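Local coordinates for protein Esterase/lipase (Lactobacillus rhamnosus, PDB 4N5H) that probably hydrolyses carboxylic ester bonds as a serine esterase of the alpha/beta-hydrolase fold and may also transfer acyl groups, at residues Gly75-Tyr79 / Phe205-Leu210; Asn85-Tyr91 / Asn281-Trp285; Leu112-Gln117 / Leu167-Ser171; Ser153-Cys157 / His220-Val226; Pro185-Lys191 / Gln248-Leu252. The protein carries 1 engineered substitution. Residue numbers count along the deposited sequence, not the author numbering.

Interaction 1: residues Gly75-Tyr79 / Phe205-Leu210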
# COMPACT_ATOMS: atom_id res chain seq x y z
N GLY A 75 23.44 7.70 8.64
CA GLY A 75 22.66 8.92 8.69
C GLY A 75 23.32 10.06 9.44
O GLY A 75 22.64 10.94 10.03
N GLY A 76 24.62 10.13 9.35
CA GLY A 76 25.32 11.30 9.85
C GLY A 76 25.21 11.59 11.30
O GLY A 76 25.37 12.75 11.75
N TRP A 77 24.84 10.59 12.13
CA TRP A 77 24.57 10.73 13.57
C TRP A 77 23.34 11.51 14.00
O TRP A 77 22.91 11.43 15.16
CB TRP A 77 25.87 11.16 14.35
CG TRP A 77 27.17 10.48 14.08
CD1 TRP A 77 27.62 9.33 14.64
CD2 TRP A 77 28.19 10.86 13.15
NE1 TRP A 77 28.80 8.99 14.16
CE2 TRP A 77 29.21 9.90 13.24
CE3 TRP A 77 28.36 11.95 12.28
CZ2 TRP A 77 30.41 9.95 12.48
CZ3 TRP A 77 29.51 12.05 11.56
CH2 TRP A 77 30.55 11.04 11.64
N PHE A 78 22.70 12.15 12.99
CA PHE A 78 21.54 13.03 13.15
C PHE A 78 20.23 12.47 12.61
O PHE A 78 19.15 13.00 12.83
CB PHE A 78 21.78 14.37 12.37
CG PHE A 78 22.61 15.40 13.12
CD1 PHE A 78 23.99 15.41 13.01
CD2 PHE A 78 21.98 16.38 13.89
CE1 PHE A 78 24.78 16.39 13.64
CE2 PHE A 78 22.78 17.35 14.54
CZ PHE A 78 24.14 17.32 14.43
N TYR A 79 20.32 11.32 11.92
CA TYR A 79 19.21 10.83 11.09
C TYR A 79 19.18 9.31 11.16
O TYR A 79 20.20 8.61 11.22
CB TYR A 79 19.37 11.25 9.63
CG TYR A 79 18.47 10.64 8.61
CD1 TYR A 79 18.91 9.65 7.80
CD2 TYR A 79 17.15 10.98 8.54
CE1 TYR A 79 18.08 9.05 6.89
CE2 TYR A 79 16.28 10.37 7.67
CZ TYR A 79 16.76 9.38 6.82
OH TYR A 79 15.93 8.70 5.88
N PHE A 205 30.64 21.71 13.38
CA PHE A 205 29.38 21.56 14.08
C PHE A 205 29.05 20.06 14.39
O PHE A 205 28.58 19.73 15.49
CB PHE A 205 28.23 22.14 13.27
CG PHE A 205 26.91 22.06 13.95
CD1 PHE A 205 26.64 22.84 15.05
CD2 PHE A 205 25.91 21.14 13.50
CE1 PHE A 205 25.40 22.79 15.68
CE2 PHE A 205 24.71 21.06 14.15
CZ PHE A 205 24.44 21.86 15.24
N TYR A 206 29.25 19.19 13.41
CA TYR A 206 29.14 17.73 13.66
C TYR A 206 30.06 17.24 14.83
O TYR A 206 29.66 16.45 15.73
CB TYR A 206 29.43 16.88 12.43
CG TYR A 206 28.28 16.77 11.47
CD1 TYR A 206 27.94 17.79 10.65
CD2 TYR A 206 27.56 15.60 11.35
CE1 TYR A 206 26.86 17.68 9.78
CE2 TYR A 206 26.53 15.47 10.44
CZ TYR A 206 26.20 16.51 9.62
OH TYR A 206 25.12 16.45 8.73
N LEU A 207 31.28 17.69 14.77
CA LEU A 207 32.28 17.30 15.75
C LEU A 207 31.91 17.80 17.15
O LEU A 207 32.07 17.06 18.14
CB LEU A 207 33.66 17.77 15.29
CG LEU A 207 34.20 17.17 14.00
CD1 LEU A 207 35.45 17.86 13.49
CD2 LEU A 207 34.43 15.71 14.27
N ASP A 208 31.41 19.02 17.23
CA ASP A 208 30.92 19.56 18.48
C ASP A 208 29.75 18.82 19.09
O ASP A 208 29.67 18.60 20.28
CB ASP A 208 30.56 21.04 18.29
CG ASP A 208 31.81 21.95 18.33
OD1 ASP A 208 32.93 21.43 18.66
OD2 ASP A 208 31.68 23.18 18.07
N LYS A 209 28.78 18.46 18.26
CA LYS A 209 27.63 17.74 18.74
C LYS A 209 28.06 16.29 19.09
O LYS A 209 27.44 15.73 20.02
CB LYS A 209 26.45 17.82 17.73
CG LYS A 209 25.80 19.23 17.56
CD LYS A 209 25.41 19.81 18.90
CE LYS A 209 24.89 21.23 18.77
NZ LYS A 209 24.65 21.77 20.13
N LEU A 210 28.97 15.71 18.36
CA LEU A 210 29.44 14.35 18.69
C LEU A 210 30.12 14.38 20.06
O LEU A 210 29.87 13.51 20.90
CB LEU A 210 30.47 13.83 17.69
CG LEU A 210 29.85 13.20 16.45
CD1 LEU A 210 30.95 12.98 15.43
CD2 LEU A 210 29.16 11.86 16.84
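The glycine-rich loop after strand 66-72 is a worked example of a turn packed against a helix by aromatic side chains. Gly75 and Gly76 both have positive phi, and Gly75 O accepts a hydrogen bond from Phe78 N (3.2 Å), closing the turn. Gly76 presents its carbonyl to helix 203-211, Gly76 O lying 3.2 Å from Tyr206 CE2, near the plane of that ring. In a His-Gly-Gly-Gly-Trp sequence such as this one, the loop probably helps to form the oxyanion hole, as in related hydrolases. At Trp77 the indole receives Leu210 CD2 over one face, a CH-pi contact 3.7 Å from the centroid of the five-membered ring, while Trp77 CE3 reaches Tyr206 CD2 at 3.9 Å. Phe78 follows with a T-shaped pair: its edge meets the face of Tyr206, centroids 5.0 Å apart, planes at 71°. Phe78 CZ touches Phe205 CE2 at 3.8 Å. Tyr206 OH hydrogen-bonds to Trp15 and Lys209 NZ salt-bridges to Glu4, both on helix 2-28; the contact itself rests on ring and apolar packing.

Interaction 2: residues Asn85-Tyr91 / Asn281-Trp285. With IPA (isopropyl alcohol), chain C.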
# COMPACT_ATOMS: atom_id res chain seq x y z
N ASN A 85 17.60 0.62 7.32
CA ASN A 85 18.26 -0.42 6.54
C ASN A 85 17.50 -1.71 6.47
O ASN A 85 18.06 -2.80 6.31
CB ASN A 85 19.67 -0.68 7.19
CG ASN A 85 20.66 0.47 6.96
OD1 ASN A 85 20.37 1.46 6.31
ND2 ASN A 85 21.85 0.28 7.51
N ARG A 86 16.16 -1.63 6.52
CA ARG A 86 15.41 -2.85 6.54
C ARG A 86 15.62 -3.77 5.34
O ARG A 86 15.70 -5.00 5.53
CB ARG A 86 13.95 -2.61 6.80
CG ARG A 86 13.24 -1.91 5.68
CD ARG A 86 11.88 -1.38 6.22
NE ARG A 86 11.15 -0.56 5.27
CZ ARG A 86 11.29 0.74 5.13
NH1 ARG A 86 12.16 1.42 5.83
NH2 ARG A 86 10.53 1.38 4.23
N ASN A 87 15.73 -3.23 4.12
CA ASN A 87 15.86 -4.13 2.94
C ASN A 87 17.23 -4.81 2.95
O ASN A 87 17.29 -5.99 2.68
CB ASN A 87 15.66 -3.37 1.64
CG ASN A 87 14.15 -3.20 1.36
OD1 ASN A 87 13.25 -3.72 2.10
ND2 ASN A 87 13.87 -2.48 0.30
N TYR A 88 18.25 -4.09 3.33
CA TYR A 88 19.59 -4.69 3.44
C TYR A 88 19.60 -5.77 4.49
O TYR A 88 20.11 -6.88 4.26
CB TYR A 88 20.58 -3.61 3.82
CG TYR A 88 22.00 -4.01 4.15
CD1 TYR A 88 22.47 -3.90 5.44
CD2 TYR A 88 22.88 -4.48 3.18
CE1 TYR A 88 23.77 -4.21 5.78
CE2 TYR A 88 24.19 -4.77 3.50
CZ TYR A 88 24.66 -4.58 4.78
OH TYR A 88 25.95 -4.83 5.14
N CYS A 89 19.00 -5.49 5.65
CA CYS A 89 18.90 -6.51 6.71
C CYS A 89 18.11 -7.72 6.26
O CYS A 89 18.48 -8.86 6.56
CB CYS A 89 18.34 -5.92 7.99
SG CYS A 89 19.48 -4.79 8.86
N ARG A 90 16.96 -7.51 5.58
CA ARG A 90 16.21 -8.67 5.07
C ARG A 90 17.05 -9.48 4.11
O ARG A 90 17.02 -10.74 4.11
CB ARG A 90 14.97 -8.18 4.31
CG ARG A 90 13.88 -7.55 5.16
CD ARG A 90 12.85 -6.78 4.31
NE ARG A 90 11.76 -6.36 5.18
CZ ARG A 90 11.05 -5.20 5.04
NH1 ARG A 90 11.23 -4.36 4.04
NH2 ARG A 90 10.09 -4.92 5.88
N TYR A 91 17.79 -8.79 3.24
CA TYR A 91 18.65 -9.53 2.31
C TYR A 91 19.62 -10.45 3.07
O TYR A 91 19.76 -11.65 2.79
CB TYR A 91 19.44 -8.67 1.29
CG TYR A 91 20.31 -9.56 0.47
CD1 TYR A 91 19.74 -10.38 -0.55
CD2 TYR A 91 21.68 -9.65 0.71
CE1 TYR A 91 20.53 -11.26 -1.24
CE2 TYR A 91 22.45 -10.56 -0.01
CZ TYR A 91 21.86 -11.36 -0.94
OH TYR A 91 22.63 -12.24 -1.71
N ASN A 281 25.57 -0.64 -1.71
CA ASN A 281 25.21 -2.06 -1.39
C ASN A 281 24.21 -2.27 -0.27
O ASN A 281 23.61 -3.32 -0.12
CB ASN A 281 26.44 -2.92 -1.22
CG ASN A 281 27.29 -2.47 -0.08
OD1 ASN A 281 27.79 -1.32 -0.10
ND2 ASN A 281 27.37 -3.24 0.96
N VAL A 282 24.07 -1.24 0.52
CA VAL A 282 23.05 -1.12 1.55
C VAL A 282 21.73 -0.52 0.98
O VAL A 282 20.60 -1.00 1.28
CB VAL A 282 23.52 -0.21 2.68
CG1 VAL A 282 22.45 -0.04 3.78
CG2 VAL A 282 24.75 -0.84 3.35
N GLN A 283 21.85 0.51 0.15
CA GLN A 283 20.68 1.15 -0.43
C GLN A 283 19.98 0.36 -1.52
O GLN A 283 18.76 0.47 -1.61
CB GLN A 283 21.03 2.53 -0.98
CG GLN A 283 21.45 3.46 0.10
CD GLN A 283 21.79 4.87 -0.47
OE1 GLN A 283 22.12 5.05 -1.65
NE2 GLN A 283 21.51 5.88 0.41
N HIS A 284 20.71 -0.47 -2.28
CA HIS A 284 20.15 -1.30 -3.35
C HIS A 284 20.70 -2.70 -3.30
O HIS A 284 21.62 -3.11 -4.10
CB HIS A 284 20.47 -0.67 -4.69
CG HIS A 284 19.57 0.47 -5.01
ND1 HIS A 284 18.29 0.27 -5.47
CD2 HIS A 284 19.69 1.77 -4.80
CE1 HIS A 284 17.68 1.46 -5.57
NE2 HIS A 284 18.52 2.37 -5.16
N TRP A 285 20.12 -3.49 -2.39
CA TRP A 285 20.52 -4.90 -2.25
C TRP A 285 20.43 -5.68 -3.52
O TRP A 285 21.17 -6.64 -3.71
CB TRP A 285 19.66 -5.56 -1.17
CG TRP A 285 18.27 -5.82 -1.61
CD1 TRP A 285 17.22 -4.97 -1.57
CD2 TRP A 285 17.81 -6.97 -2.34
NE1 TRP A 285 16.13 -5.54 -2.21
CE2 TRP A 285 16.45 -6.78 -2.62
CE3 TRP A 285 18.38 -8.20 -2.66
CZ2 TRP A 285 15.69 -7.70 -3.27
CZ3 TRP A 285 17.66 -9.07 -3.34
CH2 TRP A 285 16.31 -8.86 -3.66
C1 IPA C . 10.92 4.69 4.14
C2 IPA C . 12.16 5.19 4.93
C3 IPA C . 11.60 6.34 5.75
O2 IPA C . 12.64 4.14 5.86
O HOH W 1 18.34 -1.06 3.19
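A helix N-terminus meeting the short helix that follows the presumed catalytic histidine is the setting here: the start of helix 86-94 packs on helix 280-283 and the turn after it. The backbones are closest at Tyr88 and Val282, whose CA atoms lie 5.3 Å apart. A water bridges them, accepting from Tyr88 N and donating to Val282 O, 3.0 Å each. Val282 CG2 sits over the Tyr88 ring, a CH-pi contact 3.9 Å from its centroid, and Val282 CG1 lies 3.6 Å from Asn85 OD1. Farther along, Tyr91 CD1 comes within 3.3 Å of Trp285 CE3; the ring planes are near parallel (21°) but slid apart. Trp285 CD1 also touches Asn87 CB at 3.9 Å. On another side of the helix, Arg86 NH1 donates to O2 of an isopropanol (2.8 Å), probably from the crystallisation liquor. Asn85 ND2 reaches Asp71 and Asp145, Tyr88 and Tyr91 lean on helix 288-311, and Arg86, Cys89 and Arg90 rest on Tyr56 of strand 52-58.

Interaction 3: residues Leu112-Gln117 / Leu167-Ser171; sequences LRGQIQ and LFGVS
Two side chains of one helix donate to the last carbonyls of another. Arg113, extended through chi1 and chi2 (both t) and then bent at chi3 (m), aims its guanidinium edge at Leu167 O, with Arg113 NE and Arg113 NH2 each 3.0 Å from that oxygen. One turn on, Gln117 (chi1 m, chi2 t) donates from NE2 to Phe168 O at 3.1 Å. Arg113 NH1 turns to Asp214 in a salt bridge. Segment 112-117 is regular helix, with Ile116 N bonded to Leu112 O (3.0 Å) and Gln117 N to Arg113 O (2.8 Å). A Schellman motif follows helix 162-168, Gly169 taking phi 67° and psi 43°; a CB there would clash with Gln117 NE2. Arginine and glutamine thus donate to a helix C-terminus, where carbonyls lack their usual in-helix partners. The chain then extends through Val170 (phi -131°, psi 158°). CA atoms lie 5.7 Å apart at Arg113 and Phe168, 6.1 Å at Gln117 and Val170. Beside these polar groups, Phe168 (chi1 m, chi2 91°) packs its CD2 4.0 Å from Ile116 CG2 and its CE2 4.3 Å from Leu112 CG. Val170 CG1 lies 3.8 Å from Gln117 CG and 4.3 Å from Ile116 CG2.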
# COMPACT_ATOMS: atom_id res chain seq x y z
N LEU A 112 27.90 11.48 21.42
CA LEU A 112 28.44 10.17 20.99
C LEU A 112 28.33 9.15 22.08
O LEU A 112 28.04 8.01 21.85
CB LEU A 112 29.88 10.36 20.53
CG LEU A 112 30.67 9.04 20.21
CD1 LEU A 112 29.93 8.23 19.10
CD2 LEU A 112 32.09 9.38 19.79
N ARG A 113 28.57 9.54 23.35
CA ARG A 113 28.46 8.57 24.43
C ARG A 113 27.08 7.96 24.53
O ARG A 113 26.95 6.73 24.76
CB ARG A 113 28.93 9.18 25.79
CG ARG A 113 28.72 8.29 26.96
CD ARG A 113 29.18 8.92 28.26
NE ARG A 113 30.61 9.07 28.38
CZ ARG A 113 31.25 10.24 28.27
NH1 ARG A 113 30.56 11.36 27.93
NH2 ARG A 113 32.59 10.29 28.43
N GLY A 114 26.02 8.78 24.40
CA GLY A 114 24.60 8.29 24.48
C GLY A 114 24.41 7.27 23.32
O GLY A 114 23.78 6.24 23.56
N GLN A 115 24.95 7.56 22.17
CA GLN A 115 24.81 6.64 20.97
C GLN A 115 25.48 5.31 21.22
O GLN A 115 24.91 4.23 20.98
CB GLN A 115 25.31 7.26 19.64
CG GLN A 115 24.48 8.49 19.35
CD GLN A 115 24.75 9.06 18.01
OE1 GLN A 115 25.88 9.06 17.50
NE2 GLN A 115 23.70 9.50 17.37
N ILE A 116 26.70 5.35 21.75
CA ILE A 116 27.44 4.16 22.10
C ILE A 116 26.78 3.36 23.20
O ILE A 116 26.65 2.14 23.11
CB ILE A 116 28.92 4.51 22.47
CG1 ILE A 116 29.66 5.07 21.20
CG2 ILE A 116 29.56 3.32 23.15
CD1 ILE A 116 30.01 4.01 20.15
N GLN A 117 26.21 4.05 24.18
CA GLN A 117 25.48 3.37 25.26
C GLN A 117 24.24 2.66 24.72
O GLN A 117 23.97 1.51 25.11
CB GLN A 117 25.13 4.34 26.37
CG GLN A 117 26.34 4.69 27.17
CD GLN A 117 26.05 5.72 28.33
OE1 GLN A 117 24.96 6.27 28.44
NE2 GLN A 117 27.02 5.93 29.19
N LEU A 167 35.31 4.82 30.10
CA LEU A 167 35.11 6.20 29.57
C LEU A 167 33.72 6.37 28.90
O LEU A 167 33.07 7.42 29.06
CB LEU A 167 36.22 6.62 28.61
CG LEU A 167 37.63 6.96 29.12
CD1 LEU A 167 38.39 7.56 27.93
CD2 LEU A 167 37.67 7.92 30.31
N PHE A 168 33.27 5.35 28.17
CA PHE A 168 32.00 5.41 27.53
C PHE A 168 30.84 4.99 28.40
O PHE A 168 29.71 5.07 27.93
CB PHE A 168 32.04 4.61 26.21
CG PHE A 168 32.78 5.33 25.12
CD1 PHE A 168 34.11 5.14 24.93
CD2 PHE A 168 32.10 6.23 24.25
CE1 PHE A 168 34.80 5.82 23.92
CE2 PHE A 168 32.80 6.86 23.18
CZ PHE A 168 34.13 6.66 23.06
N GLY A 169 31.10 4.54 29.61
CA GLY A 169 30.03 4.15 30.55
C GLY A 169 29.27 2.92 30.07
O GLY A 169 28.07 2.87 30.30
N VAL A 170 29.98 1.91 29.57
CA VAL A 170 29.34 0.62 29.13
C VAL A 170 30.10 -0.53 29.74
O VAL A 170 31.15 -0.33 30.24
CB VAL A 170 29.30 0.49 27.58
CG1 VAL A 170 28.54 1.62 26.97
CG2 VAL A 170 30.68 0.47 26.94
N SER A 171 29.44 -1.65 29.84
CA SER A 171 30.07 -2.92 30.21
C SER A 171 30.28 -3.74 28.97
O SER A 171 29.50 -3.66 28.03
CB SER A 171 29.10 -3.68 31.11
OG SER A 171 28.93 -2.97 32.30

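Interaction 4: residues Ser153-Cys157 / His220-Val226; sequences SLVAC and HLNFSQV
A buried cysteine sulfur beside a phenyl ring marks this contact: Cys157 SG lies 4.5 Å from the centroid of the Phe223 ring, 55° off the ring normal, with Phe223 CE1 its nearest ring atom at 3.5 Å. Cys157 (chi1 m) points its CB toward the other segment, and its SG also meets Val226 CG2 at 3.8 Å. Segment 153-157 is regular helix; segment 220-226 turns through His220 (phi -142°, psi 35°) and Asn222 (phi -111°, psi 143°) into the short helix 223-226. CA atoms are nearest between Leu154 and Phe223 (6.1 Å) and between Cys157 and Val226 (6.2 Å), so steps of three residues match on both sides. The turn is organised by Gln225, whose OE1 accepts from Asn222 N and from Asn222 ND2 (2.9 Å each) and weakly from Leu221 N (3.0 Å). Helix 147-158 follows the presumed nucleophile elbow in the alpha/beta-hydrolase fold, and segment 153-157 forms its second half, covered by the region between strands 179-183 and 235-240. Ser153 CB touches Phe223 CD1 at 3.5 Å, the phenylalanine adopting chi1 t; Ser153 OG bonds back to His150 O. Leu154, with chi1 near -96° and chi2 p, places CD1 3.9 Å from Val226 CG2 and 4.0 Å from Phe223 N, while Leu154 CD2 covers His220 O at 3.7 Å, a buried carbonyl with no polar partner in the model.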
# COMPACT_ATOMS: atom_id res chain seq x y z
N SER A 153 33.09 0.78 14.28
CA SER A 153 34.53 0.70 14.46
C SER A 153 34.87 1.02 15.92
O SER A 153 35.75 0.39 16.50
CB SER A 153 35.32 1.58 13.47
OG SER A 153 35.27 2.97 13.85
N LEU A 154 34.14 1.99 16.48
CA LEU A 154 34.33 2.32 17.94
C LEU A 154 33.85 1.24 18.87
O LEU A 154 34.55 0.87 19.85
CB LEU A 154 33.67 3.66 18.26
CG LEU A 154 34.54 4.89 18.24
CD1 LEU A 154 35.22 5.12 16.89
CD2 LEU A 154 33.83 6.17 18.68
N VAL A 155 32.67 0.66 18.61
CA VAL A 155 32.12 -0.40 19.43
C VAL A 155 33.10 -1.61 19.46
O VAL A 155 33.37 -2.17 20.48
CB VAL A 155 30.74 -0.85 18.82
CG1 VAL A 155 30.30 -2.23 19.34
CG2 VAL A 155 29.69 0.16 19.11
N ALA A 156 33.71 -1.93 18.30
CA ALA A 156 34.67 -3.05 18.20
C ALA A 156 35.87 -2.82 19.14
O ALA A 156 36.28 -3.77 19.80
CB ALA A 156 35.17 -3.19 16.79
N CYS A 157 36.33 -1.61 19.25
CA CYS A 157 37.45 -1.29 20.14
C CYS A 157 37.04 -1.26 21.60
O CYS A 157 37.72 -1.82 22.49
CB CYS A 157 38.01 0.06 19.78
SG CYS A 157 38.84 0.10 18.16
N HIS A 220 38.58 10.63 21.87
CA HIS A 220 38.26 9.26 21.47
C HIS A 220 37.10 9.23 20.41
O HIS A 220 36.29 8.30 20.47
CB HIS A 220 37.88 8.46 22.68
CG HIS A 220 38.95 8.32 23.66
ND1 HIS A 220 39.19 9.27 24.64
CD2 HIS A 220 39.97 7.44 23.75
CE1 HIS A 220 40.27 8.93 25.33
NE2 HIS A 220 40.76 7.83 24.81
N LEU A 221 37.06 10.22 19.54
CA LEU A 221 36.01 10.42 18.47
C LEU A 221 36.41 9.60 17.22
O LEU A 221 35.53 9.32 16.43
CB LEU A 221 35.93 11.88 18.03
CG LEU A 221 35.15 13.00 18.59
CD1 LEU A 221 34.88 13.96 17.48
CD2 LEU A 221 33.87 12.57 19.21
N ASN A 222 37.70 9.32 17.03
CA ASN A 222 38.24 8.75 15.79
C ASN A 222 38.71 7.36 16.04
O ASN A 222 39.25 7.02 17.10
CB ASN A 222 39.38 9.63 15.26
CG ASN A 222 38.94 11.02 14.93
OD1 ASN A 222 38.48 11.30 13.83
ND2 ASN A 222 39.05 11.93 15.91
N PHE A 223 38.51 6.47 15.08
CA PHE A 223 39.06 5.11 15.23
C PHE A 223 40.54 5.11 15.57
O PHE A 223 41.01 4.28 16.33
CB PHE A 223 38.77 4.29 13.95
CG PHE A 223 39.30 2.92 13.99
CD1 PHE A 223 38.60 1.95 14.65
CD2 PHE A 223 40.43 2.58 13.29
CE1 PHE A 223 39.05 0.65 14.73
CE2 PHE A 223 40.89 1.29 13.32
CZ PHE A 223 40.19 0.32 14.05
N SER A 224 41.30 6.00 14.94
CA SER A 224 42.72 6.08 15.18
C SER A 224 43.02 6.35 16.67
O SER A 224 44.14 6.09 17.09
CB SER A 224 43.33 7.19 14.35
OG SER A 224 42.74 8.46 14.53
N GLN A 225 42.05 6.94 17.41
CA GLN A 225 42.23 7.20 18.86
C GLN A 225 41.82 6.06 19.71
O GLN A 225 42.31 5.95 20.82
CB GLN A 225 41.46 8.42 19.28
CG GLN A 225 41.99 9.69 18.75
CD GLN A 225 41.03 10.81 18.76
OE1 GLN A 225 39.86 10.70 18.45
NE2 GLN A 225 41.57 11.99 19.08
N VAL A 226 40.90 5.18 19.29
CA VAL A 226 40.52 4.04 20.11
C VAL A 226 41.20 2.72 19.78
O VAL A 226 41.16 1.80 20.55
CB VAL A 226 38.95 3.89 20.10
CG1 VAL A 226 38.29 5.08 20.80
CG2 VAL A 226 38.42 3.82 18.69

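Interaction 5: residues Pro185-Lys191 / Gln248-Leu252; sequences PVAEPSK and QSQAL
Direct hydrogen bonds converge on one glutamine. Gln248 (chi1 m, chi2 m, chi3 -36°), on helix 246-258, fits its side-chain amide to one residue's backbone: Glu188 N donates to Gln248 OE1 (2.9 Å) and Gln248 NE2 donates to Glu188 O (3.0 Å). The loop is extended at Pro185 (phi -70°, psi 153°), bends through Val186, Ala187 and Glu188 (phi -120°, psi 69°), then enters a 3-10 turn, Lys191 N bonding Glu188 O (3.0 Å). CA atoms are closest between Val186 and Gln248, 5.8 Å. This loop leaves strand 179-183 beside the probable nucleophile elbow, where Val186 touches and backbone hydrogen-bonds to Ser146. Waters add a second layer: one joins Pro185 O (2.8 Å) to Ser249 OG (2.7 Å), another Ala187 N to Gln248 O (2.8 Å each), a third Gln248 NE2 (2.9 Å) to Lys191 O (3.2 Å). Apolar packing sets Leu252 CD2 (chi1 t, chi2 p) on Pro185 CG (3.9 Å) and Ala187 CB (4.2 Å), and Ala251 CB on Lys191 CD (3.8 Å).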
# COMPACT_ATOMS: atom_id res chain seq x y z
N PRO A 185 32.85 3.75 5.69
CA PRO A 185 32.78 4.34 7.02
C PRO A 185 33.29 5.78 7.04
O PRO A 185 34.15 6.15 6.22
CB PRO A 185 33.74 3.50 7.84
CG PRO A 185 34.69 3.01 6.84
CD PRO A 185 33.83 2.67 5.63
N VAL A 186 32.79 6.56 7.99
CA VAL A 186 33.35 7.86 8.37
C VAL A 186 34.10 7.70 9.69
O VAL A 186 33.72 8.22 10.70
CB VAL A 186 32.30 8.92 8.32
CG1 VAL A 186 32.96 10.30 8.49
CG2 VAL A 186 31.69 8.86 6.92
N ALA A 187 35.11 6.87 9.66
CA ALA A 187 35.74 6.47 10.91
C ALA A 187 36.70 7.49 11.50
O ALA A 187 37.06 7.36 12.71
CB ALA A 187 36.39 5.12 10.77
N GLU A 188 37.10 8.49 10.68
CA GLU A 188 37.97 9.58 11.13
C GLU A 188 37.28 10.93 10.98
O GLU A 188 37.64 11.73 10.10
CB GLU A 188 39.30 9.52 10.36
CG GLU A 188 40.04 8.22 10.49
CD GLU A 188 40.67 8.05 11.88
OE1 GLU A 188 41.44 8.95 12.31
OE2 GLU A 188 40.41 7.05 12.50
N PRO A 189 36.24 11.18 11.80
CA PRO A 189 35.42 12.37 11.57
C PRO A 189 36.25 13.67 11.69
O PRO A 189 35.89 14.69 11.03
CB PRO A 189 34.39 12.33 12.67
CG PRO A 189 34.64 11.23 13.48
CD PRO A 189 35.59 10.32 12.80
N SER A 190 37.39 13.61 12.39
CA SER A 190 38.21 14.89 12.55
C SER A 190 38.82 15.31 11.23
O SER A 190 39.15 16.53 11.08
CB SER A 190 39.29 14.73 13.66
OG SER A 190 38.64 14.56 14.84
N LYS A 191 38.94 14.40 10.28
CA LYS A 191 39.39 14.70 8.92
C LYS A 191 38.29 15.14 7.99
O LYS A 191 38.52 15.31 6.77
CB LYS A 191 40.03 13.45 8.31
CG LYS A 191 41.25 13.01 9.04
CD LYS A 191 41.88 11.87 8.26
CE LYS A 191 43.09 11.29 8.98
NZ LYS A 191 44.05 12.40 9.27
N GLN A 248 37.87 9.02 3.43
CA GLN A 248 37.81 8.33 4.73
C GLN A 248 38.28 6.89 4.72
O GLN A 248 38.87 6.40 5.66
CB GLN A 248 36.39 8.40 5.27
CG GLN A 248 35.96 9.77 5.69
CD GLN A 248 36.43 10.13 7.10
OE1 GLN A 248 36.48 9.28 7.99
NE2 GLN A 248 36.85 11.36 7.28
N SER A 249 37.90 6.12 3.68
CA SER A 249 38.39 4.79 3.52
C SER A 249 39.92 4.77 3.32
O SER A 249 40.62 3.94 3.91
CB SER A 249 37.69 4.08 2.31
OG SER A 249 36.35 3.72 2.63
N GLN A 250 40.43 5.70 2.52
CA GLN A 250 41.90 5.81 2.35
C GLN A 250 42.58 6.11 3.71
O GLN A 250 43.59 5.50 4.02
CB GLN A 250 42.30 6.89 1.37
CG GLN A 250 41.79 6.57 -0.04
CD GLN A 250 42.27 7.59 -1.06
OE1 GLN A 250 41.88 8.75 -1.06
NE2 GLN A 250 43.07 7.12 -1.96
N ALA A 251 42.03 7.00 4.46
CA ALA A 251 42.57 7.36 5.79
C ALA A 251 42.52 6.17 6.70
O ALA A 251 43.50 5.87 7.43
CB ALA A 251 41.82 8.52 6.41
N LEU A 252 41.39 5.45 6.73
CA LEU A 252 41.31 4.26 7.55
C LEU A 252 42.29 3.16 7.22
O LEU A 252 42.84 2.49 8.10
CB LEU A 252 39.90 3.63 7.47
CG LEU A 252 39.66 2.52 8.44
CD1 LEU A 252 39.96 2.92 9.89
CD2 LEU A 252 38.14 2.17 8.36
O HOH W 2 34.54 5.55 3.50
O HOH W 3 37.16 6.31 7.86
O HOH W 4 36.91 13.17 5.03

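Interactions 1, 3, 4 and 5 form a continuous cluster. Interactions 4 and 5, centres 11 Å apart, are joined by Ser224 OG to Glu188 OE1 (2.6 Å) and Asn222 ND2 to Ser190 OG (2.9 Å). Interaction 3 packs on interaction 4 through Leu112 CD2 and Leu154 CD2 (3.8 Å), and its Gln115 NE2 probably bonds to Trp77 O of interaction 1 (3.0 Å). Trp77 CH2 in turn meets Val186 CG1 of interaction 5 (4.0 Å), bringing two loops together near the presumed catalytic Ser146. Interaction 2 stands apart, its centre about 23 Å from those of 1 and 5, yet Asn85 lies near the presumed nucleophile elbow, without touching it.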